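Putative ABC transporter (Thermobispora bispora, PDB 4PE6) probably serves as the solute-binding protein of a carbohydrate-type ABC transporter, holding a small polyhydroxylated acid in the cleft between its two lobes. Local coordinates at residues Ile37-Glu41 with Tyr56-Asn60; Gln96-Gln100 with Ile116-Ala121; Phe128-Thr133 with Glu163-Thr168; Gly147-Val152 with Ser205-Ile211; Glu236-Leu242 with Leu303-Ala309. One frame throughout, in Å; residues are numbered along the deposited sequence.

Contact 1. Residues Ile37-Glu41 with Tyr56-Asn60; sequences IAKFE and YKVVN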
# COMPACT_ATOMS: atom_id res chain seq x y z
N ILE A 37 0.69 1.12 10.06
CA ILE A 37 1.19 0.91 11.43
C ILE A 37 0.13 1.21 12.49
O ILE A 37 -0.09 0.42 13.41
CB ILE A 37 2.48 1.74 11.68
CG1 ILE A 37 3.62 1.20 10.78
CG2 ILE A 37 2.88 1.74 13.15
CD1 ILE A 37 3.97 -0.25 11.01
N ALA A 38 -0.55 2.33 12.32
CA ALA A 38 -1.58 2.74 13.27
C ALA A 38 -2.69 1.68 13.39
O ALA A 38 -3.07 1.31 14.49
CB ALA A 38 -2.12 4.11 12.89
N LYS A 39 -3.18 1.14 12.27
CA LYS A 39 -4.21 0.10 12.31
C LYS A 39 -3.70 -1.18 12.98
O LYS A 39 -4.43 -1.78 13.76
CB LYS A 39 -4.73 -0.22 10.91
CG LYS A 39 -5.39 0.94 10.20
CD LYS A 39 -6.68 1.37 10.89
CE LYS A 39 -7.21 2.66 10.29
NZ LYS A 39 -8.66 2.78 10.55
N PHE A 40 -2.45 -1.59 12.69
CA PHE A 40 -1.85 -2.71 13.37
C PHE A 40 -1.77 -2.49 14.87
O PHE A 40 -2.09 -3.37 15.65
CB PHE A 40 -0.42 -3.00 12.87
CG PHE A 40 0.29 -4.05 13.69
CD1 PHE A 40 -0.00 -5.40 13.52
CD2 PHE A 40 1.21 -3.69 14.66
CE1 PHE A 40 0.64 -6.37 14.28
CE2 PHE A 40 1.85 -4.64 15.43
CZ PHE A 40 1.55 -5.99 15.24
N GLU A 41 -1.30 -1.31 15.27
CA GLU A 41 -1.10 -1.05 16.68
C GLU A 41 -2.43 -0.99 17.44
O GLU A 41 -2.54 -1.51 18.55
CB GLU A 41 -0.31 0.23 16.87
CG GLU A 41 1.17 0.06 16.60
CD GLU A 41 1.95 1.35 16.70
OE1 GLU A 41 1.36 2.43 16.49
OE2 GLU A 41 3.17 1.28 16.95
N TYR A 56 3.43 -6.87 21.72
CA TYR A 56 3.64 -6.52 20.32
C TYR A 56 4.72 -5.44 20.22
O TYR A 56 4.89 -4.65 21.15
CB TYR A 56 2.33 -6.06 19.67
CG TYR A 56 1.82 -4.70 20.10
CD1 TYR A 56 2.21 -3.54 19.43
CD2 TYR A 56 0.92 -4.57 21.15
CE1 TYR A 56 1.73 -2.29 19.82
CE2 TYR A 56 0.43 -3.34 21.54
CZ TYR A 56 0.84 -2.20 20.88
OH TYR A 56 0.36 -0.97 21.28
N LYS A 57 5.44 -5.45 19.10
CA LYS A 57 6.46 -4.47 18.82
C LYS A 57 6.51 -4.13 17.33
O LYS A 57 6.44 -5.04 16.47
CB LYS A 57 7.82 -5.00 19.26
CG LYS A 57 8.90 -3.93 19.40
CD LYS A 57 10.22 -4.55 19.82
CE LYS A 57 11.39 -3.62 19.61
NZ LYS A 57 11.44 -2.64 20.72
N VAL A 58 6.61 -2.83 17.04
CA VAL A 58 6.82 -2.31 15.70
C VAL A 58 8.22 -1.72 15.54
O VAL A 58 8.66 -0.88 16.34
CB VAL A 58 5.78 -1.22 15.39
CG1 VAL A 58 6.12 -0.51 14.08
CG2 VAL A 58 4.40 -1.84 15.33
N VAL A 59 8.91 -2.14 14.49
CA VAL A 59 10.16 -1.49 14.16
C VAL A 59 10.17 -1.05 12.71
O VAL A 59 9.90 -1.86 11.82
CB VAL A 59 11.35 -2.40 14.47
CG1 VAL A 59 12.64 -1.70 14.09
CG2 VAL A 59 11.36 -2.75 15.97
N ASN A 60 10.46 0.23 12.48
CA ASN A 60 10.52 0.80 11.12
C ASN A 60 11.97 1.03 10.72
O ASN A 60 12.75 1.63 11.47
CB ASN A 60 9.80 2.15 11.04
CG ASN A 60 8.31 2.04 11.36
OD1 ASN A 60 7.56 1.29 10.72
ND2 ASN A 60 7.87 2.83 12.35
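Ile-37 and Val-58 meet tip to tip, CD1 of Ile-37 lying 3.8 Å from CG1 of Val-58, and they start the close-packed part of this helix-on-strand contact. The other branch of Val-58, CG2, is shared: Phe-40 slides past it with CD2 at 3.7 Å, and OE2 of Glu-41 comes equally near. With CG anti to the backbone N (chi1 172°), Phe-40 brings its ring down to the strand although the side chain leaves the helix at an angle to it; Phe-40 also packs on Leu-23. Helix 31-49 and strand 55-60 are the second and third elements of a beta-alpha-beta unit opened by strand 20-25, and the two short segments run nearly antiparallel, at 168°, with axes 10.1 Å apart. The looser margin lies toward Tyr-56, partly exposed, whose CD1 stays 4.2 Å from CE2 of Phe-40 and whose CE1 is 4.0 Å from CG of Glu-41. The Glu-41 and Tyr-56 side chains cross at about a right angle, carboxylate and ring planes 62° apart. At the other end OD1 of Asn-60 lies 3.9 Å from CD1 of Ile-37 and accepts a hydrogen bond from ND2 of Asn-25 on strand 20-25.

Contact 2. Residues Gln96-Gln100 with Ile116-Ala121; sequences QPVIQ and IDAPCA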
# COMPACT_ATOMS: atom_id res chain seq x y z
N GLN A 96 15.68 -12.61 2.44
CA GLN A 96 15.46 -14.05 2.37
C GLN A 96 16.26 -14.81 3.45
O GLN A 96 15.69 -15.66 4.13
CB GLN A 96 15.75 -14.61 0.97
CG GLN A 96 14.52 -14.89 0.11
CD GLN A 96 13.78 -13.64 -0.36
OE1 GLN A 96 13.51 -12.75 0.42
NE2 GLN A 96 13.42 -13.61 -1.62
N PRO A 97 17.56 -14.51 3.60
CA PRO A 97 18.32 -15.26 4.62
C PRO A 97 17.79 -15.04 6.04
O PRO A 97 17.65 -15.99 6.79
CB PRO A 97 19.75 -14.73 4.45
CG PRO A 97 19.81 -14.36 2.99
CD PRO A 97 18.45 -13.78 2.69
N VAL A 98 17.47 -13.81 6.41
CA VAL A 98 17.02 -13.57 7.78
C VAL A 98 15.63 -14.13 7.99
O VAL A 98 15.29 -14.53 9.10
CB VAL A 98 17.13 -12.10 8.22
CG1 VAL A 98 16.02 -11.25 7.62
CG2 VAL A 98 17.11 -12.01 9.74
N ILE A 99 14.82 -14.18 6.93
CA ILE A 99 13.50 -14.80 7.01
C ILE A 99 13.69 -16.27 7.31
O ILE A 99 13.03 -16.82 8.19
CB ILE A 99 12.64 -14.53 5.76
CG1 ILE A 99 12.15 -13.07 5.77
CG2 ILE A 99 11.46 -15.48 5.68
CD1 ILE A 99 11.49 -12.62 4.48
N GLN A 100 14.63 -16.91 6.62
CA GLN A 100 14.90 -18.32 6.88
C GLN A 100 15.47 -18.52 8.29
O GLN A 100 15.18 -19.52 8.93
CB GLN A 100 15.82 -18.90 5.83
CG GLN A 100 16.02 -20.41 5.94
CD GLN A 100 14.75 -21.17 5.68
OE1 GLN A 100 14.18 -21.08 4.60
NE2 GLN A 100 14.28 -21.92 6.67
N ILE A 116 7.15 -12.28 -2.16
CA ILE A 116 8.55 -12.60 -2.40
C ILE A 116 8.75 -14.09 -2.30
O ILE A 116 7.93 -14.80 -1.74
CB ILE A 116 9.51 -11.89 -1.40
CG1 ILE A 116 9.28 -12.37 0.04
CG2 ILE A 116 9.33 -10.39 -1.48
CD1 ILE A 116 10.07 -11.58 1.07
N ASP A 117 9.88 -14.55 -2.83
CA ASP A 117 10.20 -15.95 -2.87
C ASP A 117 10.93 -16.35 -1.58
O ASP A 117 12.13 -16.57 -1.57
CB ASP A 117 11.06 -16.21 -4.12
CG ASP A 117 11.44 -17.65 -4.26
OD1 ASP A 117 10.99 -18.47 -3.43
OD2 ASP A 117 12.20 -17.95 -5.20
N ALA A 118 10.20 -16.39 -0.48
CA ALA A 118 10.73 -16.80 0.82
C ALA A 118 9.91 -17.99 1.24
O ALA A 118 8.84 -17.83 1.83
CB ALA A 118 10.63 -15.66 1.82
N PRO A 119 10.39 -19.21 0.91
CA PRO A 119 9.59 -20.44 0.99
C PRO A 119 8.96 -20.74 2.33
O PRO A 119 7.89 -21.31 2.38
CB PRO A 119 10.60 -21.55 0.63
CG PRO A 119 11.63 -20.88 -0.20
CD PRO A 119 11.72 -19.47 0.32
N CYS A 120 9.63 -20.37 3.42
CA CYS A 120 9.13 -20.65 4.75
C CYS A 120 8.05 -19.66 5.21
O CYS A 120 7.35 -19.91 6.17
CB CYS A 120 10.28 -20.68 5.75
SG CYS A 120 10.87 -19.07 6.32
N ALA A 121 7.92 -18.53 4.52
CA ALA A 121 6.98 -17.48 4.92
C ALA A 121 5.64 -17.66 4.26
O ALA A 121 5.53 -18.27 3.17
CB ALA A 121 7.54 -16.11 4.54
O HOH W 1 12.29 -19.29 3.61
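Gln-96, at the start of helix 96-104, lays its bent side chain along the loop 116-121. Its chi1 of -102° lies well away from a staggered value, and the turn at chi2 carries the amide over the backbone of Asp-117: CG is 3.4 Å and NE2 3.2 Å from Asp-117 O. NE2 is hydrogen-bonded to Pro-92 O, while OE1 rests 3.7 Å from CD1 of Ile-116. One turn on, Ile-99 supplies the apolar centre with both branches. CD1 reaches tip to tip toward CD1 of Ile-116 at 3.8 Å; CG2, placed anti to the backbone N, sits among the CB atoms of Ala-118 and Ala-121 and lies 3.7 Å from SG of Cys-120. That sulfur also approaches Ile-99 O, and it is tied covalently to Cys-103 further along the same helix, so a disulfide bolts the loop to the helix beside the apolar cluster. Gln-100 closes the walk through water: OE1 accepts from a water at 2.8 Å, which in turn accepts from Cys-120 N at 2.9 Å, and NE2 is held by Asp-104. On the loop side, an inverse gamma turn centred on Asp-117 and a type I turn from Ala-118 to Ala-121 present these groups. The loop links strands 108-112 and 122-126, and Ile-99, Ile-116 and Ala-121 extend the apolar layer onto Val-109 and Val-111 of strand 108-112.

Contact 3. Residues Phe128-Thr133 with Glu163-Thr168; sequences FVDWAT and EMYETT. With LTH ((2R,3S)-2,3,4-trihydroxybutanoic acid), chain C.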
# COMPACT_ATOMS: atom_id res chain seq x y z
N PHE A 128 -1.38 -5.84 -6.82
CA PHE A 128 -0.69 -4.64 -7.28
C PHE A 128 -0.96 -4.40 -8.75
O PHE A 128 -1.07 -3.25 -9.18
CB PHE A 128 0.79 -4.74 -6.95
CG PHE A 128 1.03 -5.07 -5.52
CD1 PHE A 128 0.52 -4.24 -4.51
CD2 PHE A 128 1.67 -6.23 -5.15
CE1 PHE A 128 0.70 -4.56 -3.18
CE2 PHE A 128 1.86 -6.54 -3.82
CZ PHE A 128 1.36 -5.71 -2.84
N VAL A 129 -1.14 -5.48 -9.51
CA VAL A 129 -1.51 -5.34 -10.90
C VAL A 129 -2.85 -4.63 -11.06
O VAL A 129 -2.98 -3.72 -11.88
CB VAL A 129 -1.55 -6.69 -11.62
CG1 VAL A 129 -2.14 -6.53 -13.01
CG2 VAL A 129 -0.13 -7.26 -11.72
N ASP A 130 -3.86 -5.03 -10.29
CA ASP A 130 -5.16 -4.37 -10.38
C ASP A 130 -5.07 -2.88 -10.04
O ASP A 130 -5.64 -2.05 -10.73
CB ASP A 130 -6.17 -5.04 -9.46
CG ASP A 130 -6.68 -6.37 -10.01
OD1 ASP A 130 -6.31 -6.73 -11.15
OD2 ASP A 130 -7.42 -7.05 -9.29
N TRP A 131 -4.33 -2.56 -8.96
CA TRP A 131 -4.12 -1.17 -8.56
C TRP A 131 -3.52 -0.39 -9.70
O TRP A 131 -4.09 0.58 -10.16
CB TRP A 131 -3.24 -1.13 -7.31
CG TRP A 131 -2.80 0.25 -6.84
CD1 TRP A 131 -3.12 1.46 -7.38
CD2 TRP A 131 -1.94 0.51 -5.75
NE1 TRP A 131 -2.50 2.48 -6.65
CE2 TRP A 131 -1.77 1.92 -5.65
CE3 TRP A 131 -1.27 -0.31 -4.83
CZ2 TRP A 131 -0.97 2.52 -4.68
CZ3 TRP A 131 -0.47 0.30 -3.85
CH2 TRP A 131 -0.35 1.71 -3.78
N ALA A 132 -2.36 -0.84 -10.18
CA ALA A 132 -1.71 -0.11 -11.28
C ALA A 132 -2.62 0.07 -12.49
O ALA A 132 -2.54 1.09 -13.16
CB ALA A 132 -0.40 -0.78 -11.68
N THR A 133 -3.48 -0.92 -12.78
CA THR A 133 -4.36 -0.84 -13.92
C THR A 133 -5.47 0.18 -13.65
O THR A 133 -5.77 1.01 -14.50
CB THR A 133 -4.95 -2.24 -14.27
OG1 THR A 133 -3.87 -3.15 -14.53
CG2 THR A 133 -5.86 -2.19 -15.53
N GLU A 163 6.62 -4.21 -9.72
CA GLU A 163 5.54 -4.87 -10.46
C GLU A 163 4.60 -3.86 -11.09
O GLU A 163 4.20 -3.99 -12.27
CB GLU A 163 4.74 -5.82 -9.55
CG GLU A 163 3.68 -6.59 -10.33
CD GLU A 163 3.07 -7.77 -9.61
OE1 GLU A 163 2.67 -7.65 -8.44
OE2 GLU A 163 2.97 -8.83 -10.25
N MSE A 164 4.25 -2.83 -10.31
CA MSE A 164 3.32 -1.81 -10.79
C MSE A 164 3.94 -1.00 -11.88
O MSE A 164 3.23 -0.64 -12.82
CB MSE A 164 2.81 -0.94 -9.64
CG MSE A 164 2.05 -1.83 -8.66
SE MSE A 164 0.93 -0.84 -7.36
CE MSE A 164 2.26 -0.38 -6.02
N TYR A 165 5.24 -0.73 -11.80
CA TYR A 165 5.91 0.06 -12.84
C TYR A 165 5.86 -0.72 -14.18
O TYR A 165 5.60 -0.13 -15.24
CB TYR A 165 7.36 0.45 -12.45
CG TYR A 165 8.05 1.37 -13.45
CD1 TYR A 165 7.46 2.59 -13.81
CD2 TYR A 165 9.27 1.04 -14.04
CE1 TYR A 165 8.05 3.43 -14.74
CE2 TYR A 165 9.87 1.88 -14.97
CZ TYR A 165 9.25 3.08 -15.30
OH TYR A 165 9.80 3.94 -16.22
N GLU A 166 6.09 -2.02 -14.14
CA GLU A 166 5.97 -2.82 -15.36
C GLU A 166 4.56 -2.74 -15.89
O GLU A 166 4.36 -2.62 -17.11
CB GLU A 166 6.34 -4.29 -15.12
CG GLU A 166 7.79 -4.50 -14.74
CD GLU A 166 8.74 -3.95 -15.79
OE1 GLU A 166 8.61 -4.34 -16.97
OE2 GLU A 166 9.58 -3.09 -15.43
N THR A 167 3.58 -2.81 -15.00
CA THR A 167 2.18 -2.74 -15.43
C THR A 167 1.89 -1.37 -16.05
O THR A 167 1.32 -1.29 -17.14
CB THR A 167 1.20 -3.02 -14.27
OG1 THR A 167 1.48 -4.29 -13.69
CG2 THR A 167 -0.21 -3.02 -14.75
N THR A 168 2.32 -0.29 -15.39
CA THR A 168 2.10 1.04 -15.93
C THR A 168 2.72 1.20 -17.32
O THR A 168 2.09 1.77 -18.21
CB THR A 168 2.68 2.14 -15.01
OG1 THR A 168 2.09 2.03 -13.71
CG2 THR A 168 2.35 3.51 -15.58
O1 LTH C . 1.94 2.95 -0.55
C1 LTH C . 2.73 2.11 0.03
O LTH C . 3.66 2.39 0.81
C2 LTH C . 2.46 0.60 -0.18
O2 LTH C . 3.46 -0.21 0.49
C3 LTH C . 2.47 0.21 -1.64
O3 LTH C . 3.73 0.54 -2.22
C4 LTH C . 2.25 -1.31 -1.76
O4 LTH C . 0.91 -1.57 -1.26
O HOH W 2 -0.20 -8.11 -8.17
O HOH W 3 -0.20 2.74 -12.95
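The binding pocket for (2R,3S)-2,3,4-trihydroxybutanoic acid is lined here by Phe-128 and Trp-131 at the start of helix 128-142, backed by helix 159-173. A Met-aromatic contact joins the helices: SE of Met-164, a selenomethionine, stands 3.3 Å above one face of the Trp-131 indole, offset toward its rim, and methyl CE makes a CH-pi contact 3.9 Å from the centroid of the six-membered ring. The bend at chi3 (-83°) keeps both atoms over that face. The same indole meets the ligand at its edge, in plane, with CZ3 3.5 Å from O4. A leucine in place of Trp-131 would probably leave the selenium and methyl of Met-164 without their aromatic platform and open a gap beside the ligand's O4 end. Further back, CG of Met-164 packs 3.6 Å from CB of Phe-128, and CB of Ala-132 nestles between Met-164 and Thr-167. A water bridge flanks the core, joining Val-129 N to Glu-163 OE1. The segment axes cross at -44° and approach to 8.7 Å; Trp-131 also packs against Val-257 and Met-258 of strand 255-258, while Thr-133 reaches Ile-171 of helix 159-173.

Contact 4. Residues Gly147-Val152 with Ser205-Ile211; sequences GNVIVV and STVDAVI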
# COMPACT_ATOMS: atom_id res chain seq x y z
N GLY A 147 -1.99 12.84 -25.46
CA GLY A 147 -1.50 13.95 -24.66
C GLY A 147 -0.22 13.59 -23.95
O GLY A 147 0.45 12.60 -24.29
N ASN A 148 0.12 14.42 -22.96
CA ASN A 148 1.37 14.28 -22.25
C ASN A 148 1.11 13.85 -20.82
O ASN A 148 0.21 14.35 -20.14
CB ASN A 148 2.12 15.61 -22.26
CG ASN A 148 2.54 16.05 -23.65
OD1 ASN A 148 2.93 15.22 -24.49
ND2 ASN A 148 2.50 17.36 -23.89
N VAL A 149 1.89 12.88 -20.36
CA VAL A 149 1.77 12.41 -18.99
C VAL A 149 3.09 12.37 -18.24
O VAL A 149 4.18 12.21 -18.84
CB VAL A 149 1.13 11.01 -18.92
CG1 VAL A 149 -0.26 11.03 -19.51
CG2 VAL A 149 2.02 9.98 -19.61
N ILE A 150 2.97 12.48 -16.91
CA ILE A 150 4.10 12.25 -16.02
C ILE A 150 3.84 10.96 -15.24
O ILE A 150 2.73 10.75 -14.76
CB ILE A 150 4.31 13.43 -15.06
CG1 ILE A 150 4.76 14.67 -15.83
CG2 ILE A 150 5.29 13.07 -13.94
CD1 ILE A 150 4.92 15.90 -14.97
N VAL A 151 4.84 10.10 -15.15
CA VAL A 151 4.77 8.93 -14.29
C VAL A 151 5.54 9.23 -13.02
O VAL A 151 6.73 9.57 -13.06
CB VAL A 151 5.38 7.68 -14.98
CG1 VAL A 151 5.28 6.44 -14.08
CG2 VAL A 151 4.70 7.42 -16.31
N VAL A 152 4.88 9.04 -11.88
CA VAL A 152 5.49 9.17 -10.58
C VAL A 152 5.52 7.81 -9.94
O VAL A 152 4.48 7.25 -9.59
CB VAL A 152 4.70 10.13 -9.66
CG1 VAL A 152 5.40 10.23 -8.33
CG2 VAL A 152 4.49 11.50 -10.31
N SER A 205 6.22 20.27 -21.68
CA SER A 205 4.98 20.75 -22.32
C SER A 205 3.81 20.52 -21.39
O SER A 205 3.95 19.83 -20.36
CB SER A 205 4.71 20.00 -23.63
OG SER A 205 5.86 19.94 -24.47
N THR A 206 2.65 21.04 -21.77
CA THR A 206 1.42 20.87 -21.00
C THR A 206 1.19 19.40 -20.62
O THR A 206 1.36 18.50 -21.46
CB THR A 206 0.20 21.38 -21.79
OG1 THR A 206 0.48 22.68 -22.32
CG2 THR A 206 -1.04 21.45 -20.88
N VAL A 207 0.83 19.18 -19.37
CA VAL A 207 0.68 17.83 -18.83
C VAL A 207 -0.79 17.54 -18.62
O VAL A 207 -1.44 18.21 -17.85
CB VAL A 207 1.44 17.70 -17.49
CG1 VAL A 207 1.21 16.33 -16.87
CG2 VAL A 207 2.93 17.95 -17.70
N ASP A 208 -1.31 16.50 -19.27
CA ASP A 208 -2.73 16.15 -19.18
C ASP A 208 -3.05 15.22 -18.00
O ASP A 208 -4.17 15.24 -17.45
CB ASP A 208 -3.16 15.55 -20.50
CG ASP A 208 -2.90 16.50 -21.66
OD1 ASP A 208 -3.58 17.53 -21.69
OD2 ASP A 208 -2.00 16.26 -22.50
N ALA A 209 -2.09 14.40 -17.62
CA ALA A 209 -2.29 13.49 -16.51
C ALA A 209 -1.00 13.16 -15.80
O ALA A 209 0.07 13.14 -16.41
CB ALA A 209 -2.96 12.21 -16.99
N VAL A 210 -1.12 12.85 -14.51
CA VAL A 210 -0.00 12.33 -13.75
C VAL A 210 -0.39 11.02 -13.10
O VAL A 210 -1.24 10.98 -12.21
CB VAL A 210 0.47 13.33 -12.69
CG1 VAL A 210 1.69 12.79 -11.97
CG2 VAL A 210 0.75 14.68 -13.36
N ILE A 211 0.23 9.94 -13.59
CA ILE A 211 -0.06 8.59 -13.13
C ILE A 211 0.93 8.27 -12.02
O ILE A 211 2.13 8.07 -12.27
CB ILE A 211 0.06 7.57 -14.28
CG1 ILE A 211 -0.95 7.90 -15.39
CG2 ILE A 211 -0.20 6.17 -13.77
CD1 ILE A 211 -0.87 7.00 -16.60
O HOH W 4 3.07 5.34 -11.09
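Asp-208 and Asn-148 clasp each other at the entry to this parallel strand pair. Asn-148 N donates to OD2 of Asp-208 at 2.8 Å along a nearly straight line (165°), using the anti lone pair of that oxygen, and Asp-208 N returns a 2.8 Å bond to Asn-148 O. ND2 of Asn-148 adds a third link, reaching Thr-206 O at 2.9 Å within 3° of its own amide plane and in the carbonyl plane of the acceptor. Replacing Asp-208 with an alanine would probably leave Asn-148 N without its carboxylate acceptor. OD2 also crowds Gly-147 CA, at 3.2 Å, where a side chain would clash with it. From here the ladder runs on through Ile-150 N to Ala-209 O, Ile-211 N to Ile-150 O and Val-152 N to Ile-211 O; beyond it a water bridges Val-152 O and Ile-211 O. Packing divides between the faces of the sheet. Val-149 CG1 meets Ala-209 CB at 3.9 Å on the face covered by helix 128-142, where Ile-211 also packs. On the other, Ile-150 lies alongside Val-210 and crosses Val-207 at about a right angle, and CG2 of Val-152 touches CG1 of Val-210 at 3.5 Å; Phe-223 of helix 216-226 covers this side. Parallel strands sandwiched between helices in this way are typical of the alpha/beta lobes of periplasmic binding proteins.

Contact 5. Residues Glu236-Leu242 with Leu303-Ala309; sequences ETNGRAL and LKPDEYA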
# COMPACT_ATOMS: atom_id res chain seq x y z
N GLU A 236 -4.25 10.12 -3.20
CA GLU A 236 -4.31 9.45 -1.89
C GLU A 236 -5.73 9.03 -1.59
O GLU A 236 -6.68 9.75 -1.92
CB GLU A 236 -3.88 10.42 -0.78
CG GLU A 236 -2.44 10.89 -0.82
CD GLU A 236 -2.18 12.09 -1.71
OE1 GLU A 236 -3.07 12.49 -2.48
OE2 GLU A 236 -1.05 12.61 -1.65
N THR A 237 -5.89 7.90 -0.91
CA THR A 237 -7.19 7.45 -0.43
C THR A 237 -7.36 7.92 1.01
O THR A 237 -7.89 7.20 1.85
CB THR A 237 -7.29 5.91 -0.49
OG1 THR A 237 -6.10 5.34 0.08
CG2 THR A 237 -7.46 5.45 -1.94
N ASN A 238 -6.91 9.15 1.30
CA ASN A 238 -7.01 9.67 2.65
C ASN A 238 -8.08 10.76 2.72
O ASN A 238 -8.63 11.16 1.69
CB ASN A 238 -5.64 10.12 3.21
CG ASN A 238 -5.07 11.37 2.55
OD1 ASN A 238 -5.69 12.01 1.70
ND2 ASN A 238 -3.86 11.72 2.95
N GLY A 239 -8.39 11.21 3.93
CA GLY A 239 -9.42 12.23 4.13
C GLY A 239 -9.15 13.53 3.40
O GLY A 239 -10.06 14.14 2.85
N ARG A 240 -7.90 13.97 3.40
CA ARG A 240 -7.54 15.26 2.81
C ARG A 240 -7.70 15.27 1.28
O ARG A 240 -8.19 16.25 0.70
CB ARG A 240 -6.09 15.61 3.18
CG ARG A 240 -5.58 16.91 2.55
CD ARG A 240 -4.14 17.19 2.96
NE ARG A 240 -4.03 17.34 4.41
CZ ARG A 240 -3.53 16.43 5.25
NH1 ARG A 240 -3.06 15.25 4.81
NH2 ARG A 240 -3.51 16.71 6.54
N ALA A 241 -7.29 14.18 0.63
CA ALA A 241 -7.36 14.13 -0.84
C ALA A 241 -8.81 14.00 -1.32
O ALA A 241 -9.23 14.67 -2.28
CB ALA A 241 -6.54 12.98 -1.37
N LEU A 242 -9.58 13.15 -0.64
CA LEU A 242 -11.01 13.00 -0.94
C LEU A 242 -11.77 14.32 -0.81
O LEU A 242 -12.58 14.66 -1.68
CB LEU A 242 -11.63 11.92 -0.07
CG LEU A 242 -11.63 10.50 -0.63
CD1 LEU A 242 -10.47 10.18 -1.56
CD2 LEU A 242 -11.66 9.50 0.53
N LEU A 303 -13.07 9.24 7.44
CA LEU A 303 -11.62 9.37 7.54
C LEU A 303 -11.21 10.73 8.06
O LEU A 303 -11.67 11.75 7.56
CB LEU A 303 -10.96 9.20 6.18
CG LEU A 303 -11.24 7.91 5.44
CD1 LEU A 303 -10.66 8.02 4.04
CD2 LEU A 303 -10.69 6.71 6.19
N LYS A 304 -10.30 10.73 9.03
CA LYS A 304 -9.58 11.94 9.41
C LYS A 304 -8.66 12.33 8.25
O LYS A 304 -8.37 11.49 7.37
CB LYS A 304 -8.78 11.68 10.69
CG LYS A 304 -9.68 11.35 11.88
CD LYS A 304 -8.93 11.39 13.20
CE LYS A 304 -7.88 10.29 13.31
NZ LYS A 304 -8.46 8.92 13.36
N PRO A 305 -8.22 13.60 8.22
CA PRO A 305 -7.53 14.08 7.03
C PRO A 305 -6.32 13.21 6.63
O PRO A 305 -6.17 12.89 5.44
CB PRO A 305 -7.09 15.50 7.42
CG PRO A 305 -8.06 15.92 8.47
CD PRO A 305 -8.38 14.67 9.23
N ASP A 306 -5.51 12.82 7.60
CA ASP A 306 -4.32 12.01 7.31
C ASP A 306 -4.56 10.50 7.33
O ASP A 306 -3.62 9.73 7.18
CB ASP A 306 -3.21 12.37 8.29
CG ASP A 306 -2.73 13.78 8.12
OD1 ASP A 306 -2.24 14.12 7.02
OD2 ASP A 306 -2.83 14.57 9.07
N GLU A 307 -5.81 10.08 7.53
CA GLU A 307 -6.13 8.66 7.66
C GLU A 307 -6.46 8.10 6.28
O GLU A 307 -7.33 8.62 5.60
CB GLU A 307 -7.31 8.43 8.59
CG GLU A 307 -7.70 6.97 8.77
CD GLU A 307 -8.98 6.80 9.57
OE1 GLU A 307 -9.62 7.83 9.90
OE2 GLU A 307 -9.37 5.64 9.85
N TYR A 308 -5.75 7.05 5.90
CA TYR A 308 -5.99 6.38 4.63
C TYR A 308 -7.10 5.34 4.80
O TYR A 308 -7.23 4.68 5.84
CB TYR A 308 -4.69 5.71 4.13
CG TYR A 308 -3.69 6.70 3.57
CD1 TYR A 308 -3.10 7.66 4.39
CD2 TYR A 308 -3.37 6.70 2.22
CE1 TYR A 308 -2.18 8.56 3.89
CE2 TYR A 308 -2.45 7.60 1.70
CZ TYR A 308 -1.86 8.53 2.54
OH TYR A 308 -0.96 9.42 2.06
N ALA A 309 -7.90 5.17 3.75
CA ALA A 309 -8.96 4.18 3.73
C ALA A 309 -8.34 2.80 3.90
O ALA A 309 -7.29 2.48 3.28
CB ALA A 309 -9.75 4.25 2.43
O HOH W 5 -6.18 2.75 0.74
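Arg-240 and Asp-306 form the salt bridge at the outer edge of this contact, and the arginine can be followed outward. Its CB lies 3.5 Å from Pro-305 O, the carbonyl that also accepts from Arg-240 N on an in-plane lone pair. With CG anti to the backbone N (chi1 177°) the chain runs out extended, then bends at chi3, swinging the guanidinium back over Pro-305, whose CB is 3.9 Å from NH2 on one face. At the tip NH1 and NH2 both grip OD1 of Asp-306, at 2.6 and 2.9 Å. That oxygen lies within 1° of the guanidinium plane, yet both nitrogens meet it from the same face of the carboxylate, with the two planes 47° apart. Inward, Asn-238 places CB over the centre of the Tyr-308 ring, 3.7 Å above it, a CH-pi contact. The backbones are laced too: Ala-309 N donates to Thr-237 O and Gly-239 N to Glu-307 O, and the close approach of Leu-303, Lys-304 and Pro-305 leaves no room for a side chain on Gly-239. A water links Thr-237 OG1 to Ala-309 O. Asn-238 is the N-cap of helix 239-247, its OD1 accepting from Ala-241 N at 2.9 Å, and a type I turn from Lys-304 to Glu-307 fits against this capped helix start.

How the contacts relate
From the N terminus, contact 1 closes first, within the beta-alpha-beta unit at the sheet edge formed by strand 55-60. Contact 2 follows in series, folding the loop before strand 122-126 back onto helix 96-104. Contacts 3 and 4 cross: 147-152 lies between the two segments of contact 3, and 163-168 between those of contact 4. They also touch, Thr-168 packing on Ile-211 and Tyr-165 on Val-151, so helix 159-173 packs on the strand pair. Contact 5 closes last, bringing the loop after helix 293-302 to helix 239-247. It returns to contact 1 through the salt bridge between Lys-39 and Glu-307, linking the chain's early and late parts.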